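Local coordinates for Non-structural polyprotein (Sindbis virus, PDB 4GUA) that probably cleaves the viral non-structural polyprotein with its nsP2 cysteine protease, here still joined to the macro and zinc-binding domains of nsP3, at residues S10-V15 with A45-H50. Residues are numbered along the deposited sequence; the frame is centred on the assembly and turned at random.
Sequences SCKTNV and ADDKPH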
ATOM      1  N   SER A  10      30.167 -18.744  12.709  1.00 72.34           N
ATOM      2  CA  SER A  10      30.556 -19.593  13.827  1.00 74.97           C
ATOM      3  C   SER A  10      29.595 -19.475  15.009  1.00 73.35           C
ATOM      4  O   SER A  10      29.257 -18.371  15.434  1.00 71.80           O
ATOM      5  CB  SER A  10      31.966 -19.216  14.283  1.00 80.76           C
ATOM      6  OG  SER A  10      32.401 -20.036  15.353  1.00 89.42           O
ATOM      7  N   CYS A  11      29.175 -20.623  15.545  1.00 74.83           N
ATOM      8  CA  CYS A  11      28.296 -20.668  16.711  1.00 75.29           C
ATOM      9  C   CYS A  11      26.940 -20.002  16.488  1.00 75.22           C
ATOM     10  O   CYS A  11      26.398 -19.388  17.403  1.00 77.64           O
ATOM     11  CB  CYS A  11      28.982 -20.035  17.920  1.00 80.54           C
ATOM     12  SG  CYS A  11      30.558 -20.806  18.351  1.00 99.21           S
ATOM     13  N   LYS A  12      26.400 -20.109  15.278  1.00 75.16           N
ATOM     14  CA  LYS A  12      25.091 -19.528  14.965  1.00 73.50           C
ATOM     15  C   LYS A  12      24.186 -20.598  14.369  1.00 71.51           C
ATOM     16  O   LYS A  12      24.453 -21.107  13.276  1.00 76.10           O
ATOM     17  CB  LYS A  12      25.225 -18.353  13.982  1.00 70.98           C
ATOM     18  CG  LYS A  12      26.074 -17.197  14.492  1.00 67.05           C
ATOM     19  CD  LYS A  12      25.244 -16.280  15.376  1.00 63.34           C
ATOM     20  CE  LYS A  12      26.092 -15.234  16.067  1.00 64.35           C
ATOM     21  NZ  LYS A  12      25.247 -14.208  16.734  1.00 71.37           N
ATOM     22  N   THR A  13      23.118 -20.944  15.088  1.00 63.96           N
ATOM     23  CA  THR A  13      22.253 -22.026  14.630  1.00 64.81           C
ATOM     24  C   THR A  13      21.227 -21.579  13.576  1.00 60.38           C
ATOM     25  O   THR A  13      20.900 -22.387  12.709  1.00 66.68           O
ATOM     26  CB  THR A  13      21.544 -22.799  15.808  1.00 53.51           C
ATOM     27  OG1 THR A  13      20.435 -22.058  16.317  1.00 61.86           O
ATOM     28  CG2 THR A  13      22.527 -23.108  16.928  1.00 48.29           C
ATOM     29  N   ASN A  14      20.662 -20.366  13.633  1.00 52.38           N
ATOM     30  CA  ASN A  14      19.795 -20.005  12.505  1.00 59.59           C
ATOM     31  C   ASN A  14      20.271 -18.837  11.652  1.00 59.90           C
ATOM     32  O   ASN A  14      19.663 -17.784  11.673  1.00 62.19           O
ATOM     33  CB  ASN A  14      18.437 -19.603  13.064  1.00 56.94           C
ATOM     34  CG  ASN A  14      17.945 -20.561  14.112  1.00 53.39           C
ATOM     35  OD1 ASN A  14      18.086 -20.299  15.308  1.00 47.09           O
ATOM     36  ND2 ASN A  14      17.379 -21.684  13.681  1.00 49.72           N
ATOM     37  N   VAL A  15      21.277 -19.046  10.817  1.00 68.77           N
ATOM     38  CA  VAL A  15      21.714 -18.007   9.888  1.00 65.27           C
ATOM     39  C   VAL A  15      21.614 -18.408   8.416  1.00 68.09           C
ATOM     40  O   VAL A  15      22.169 -17.735   7.552  1.00 71.07           O
ATOM     41  CB  VAL A  15      23.055 -17.369  10.290  1.00 61.01           C
ATOM     42  CG1 VAL A  15      22.925 -16.796  11.700  1.00 50.61           C
ATOM     43  CG2 VAL A  15      24.179 -18.361  10.202  1.00 72.45           C
ATOM     44  N   ALA A  45      22.872 -11.096  15.090  1.00 60.87           N
ATOM     45  CA  ALA A  45      23.495 -10.921  16.403  1.00 57.96           C
ATOM     46  C   ALA A  45      22.844 -11.782  17.486  1.00 56.16           C
ATOM     47  O   ALA A  45      23.525 -12.284  18.373  1.00 56.35           O
ATOM     48  CB  ALA A  45      23.434  -9.464  16.802  1.00 55.60           C
ATOM     49  N   ASP A  46      21.522 -11.916  17.428  1.00 55.82           N
ATOM     50  CA  ASP A  46      20.770 -12.728  18.383  1.00 52.35           C
ATOM     51  C   ASP A  46      20.473 -14.145  17.893  1.00 57.85           C
ATOM     52  O   ASP A  46      19.742 -14.877  18.550  1.00 61.95           O
ATOM     53  CB  ASP A  46      19.465 -12.032  18.748  1.00 60.15           C
ATOM     54  CG  ASP A  46      19.694 -10.731  19.496  1.00 70.66           C
ATOM     55  OD1 ASP A  46      20.782 -10.591  20.099  1.00 69.81           O
ATOM     56  OD2 ASP A  46      18.794  -9.857  19.485  1.00 74.84           O
ATOM     57  N   ASP A  47      21.004 -14.508  16.726  1.00 62.87           N
ATOM     58  CA  ASP A  47      20.864 -15.858  16.171  1.00 58.26           C
ATOM     59  C   ASP A  47      19.406 -16.284  16.020  1.00 55.98           C
ATOM     60  O   ASP A  47      18.958 -17.235  16.662  1.00 59.27           O
ATOM     61  CB  ASP A  47      21.612 -16.861  17.048  1.00 61.27           C
ATOM     62  CG  ASP A  47      21.805 -18.204  16.371  1.00 65.42           C
ATOM     63  OD1 ASP A  47      21.475 -18.327  15.171  1.00 60.50           O
ATOM     64  OD2 ASP A  47      22.298 -19.137  17.041  1.00 71.43           O
ATOM     65  N   LYS A  48      18.669 -15.562  15.178  1.00 50.40           N
ATOM     66  CA  LYS A  48      17.246 -15.829  14.961  1.00 48.85           C
ATOM     67  C   LYS A  48      16.883 -16.049  13.495  1.00 48.17           C
ATOM     68  O   LYS A  48      17.576 -15.573  12.601  1.00 54.68           O
ATOM     69  CB  LYS A  48      16.422 -14.686  15.565  1.00 47.90           C
ATOM     70  CG  LYS A  48      16.652 -14.583  17.066  1.00 55.33           C
ATOM     71  CD  LYS A  48      15.899 -13.464  17.734  1.00 61.81           C
ATOM     72  CE  LYS A  48      16.008 -13.579  19.257  1.00 73.65           C
ATOM     73  NZ  LYS A  48      15.025 -12.723  20.002  1.00 77.30           N
ATOM     74  N   PRO A  49      15.795 -16.791  13.241  1.00 55.01           N
ATOM     75  CA  PRO A  49      15.377 -16.989  11.851  1.00 57.82           C
ATOM     76  C   PRO A  49      15.000 -15.670  11.192  1.00 54.02           C
ATOM     77  O   PRO A  49      14.576 -14.745  11.878  1.00 66.62           O
ATOM     78  CB  PRO A  49      14.155 -17.914  11.979  1.00 58.02           C
ATOM     79  CG  PRO A  49      13.659 -17.703  13.354  1.00 61.57           C
ATOM     80  CD  PRO A  49      14.882 -17.455  14.186  1.00 60.95           C
ATOM     81  N   HIS A  50      15.188 -15.576   9.884  1.00 53.19           N
ATOM     82  CA  HIS A  50      14.960 -14.328   9.173  1.00 52.17           C
ATOM     83  C   HIS A  50      14.783 -14.574   7.671  1.00 54.51           C
ATOM     84  O   HIS A  50      15.160 -15.632   7.166  1.00 65.49           O
ATOM     85  CB  HIS A  50      16.129 -13.386   9.424  1.00 55.29           C
ATOM     86  CG  HIS A  50      15.858 -11.968   9.031  1.00 57.88           C
ATOM     87  ND1 HIS A  50      14.639 -11.360   9.234  1.00 53.21           N
ATOM     88  CD2 HIS A  50      16.652 -11.037   8.454  1.00 57.15           C
ATOM     89  CE1 HIS A  50      14.692 -10.118   8.790  1.00 48.65           C
ATOM     90  NE2 HIS A  50      15.903  -9.896   8.315  1.00 54.14           N
TER
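D47 reaches from the loop after helix 42-45 to the backbone of T13 and N14. Its CB lies 4.0 Å from CD of K12, where the two side chains pass in opposite directions. CG is anti to the backbone N (chi1 -166°), which points it at residues 12-14. Each oxygen then takes one backbone N-H. OD2 accepts from T13 N at 2.8 Å, with an N-H...O angle of 159°. OD1 accepts from N14 N at 2.7 Å, at 155°. Both donors come from the syn side, a little out of the carboxylate plane. This two-point grip on consecutive amides fixes the rotation of the carboxylate. OD2 also lies 3.5 Å from CA of K12, and OD1 lies 4.1 Å from CG1 of V15.

The T13 and N14 side chains cross that of D47 at about a right angle. T13 OG1 donates to N14 OD1 at 3.1 Å, from above the amide carbonyl plane. N14 CB packs 3.9 Å from P49 N, and F214 touches both N14 and P49. The K12 chain bends at chi2, and its NZ bonds to F44 O. The K12 ammonium and the D47 carboxylate are near but not in contact.

D47 is the first residue after helix 42-45 to leave helical backbone angles; its positive phi belongs to the Schellman motif that closes that helix. V15 is the N-cap position of helix 16-27. K48 O accepts a hydrogen bond from NE1 of W17, in helix 16-27. One carboxylate accepts from two consecutive backbone amides, and so joins the Schellman end of helix 42-45 to the residues just before helix 16-27. N14 and V15 begin the Asn-Val-Cys-Trp sequence, which in alphavirus nsP2 proteases carries the nucleophilic cysteine, so the contact probably borders the family C9 active site.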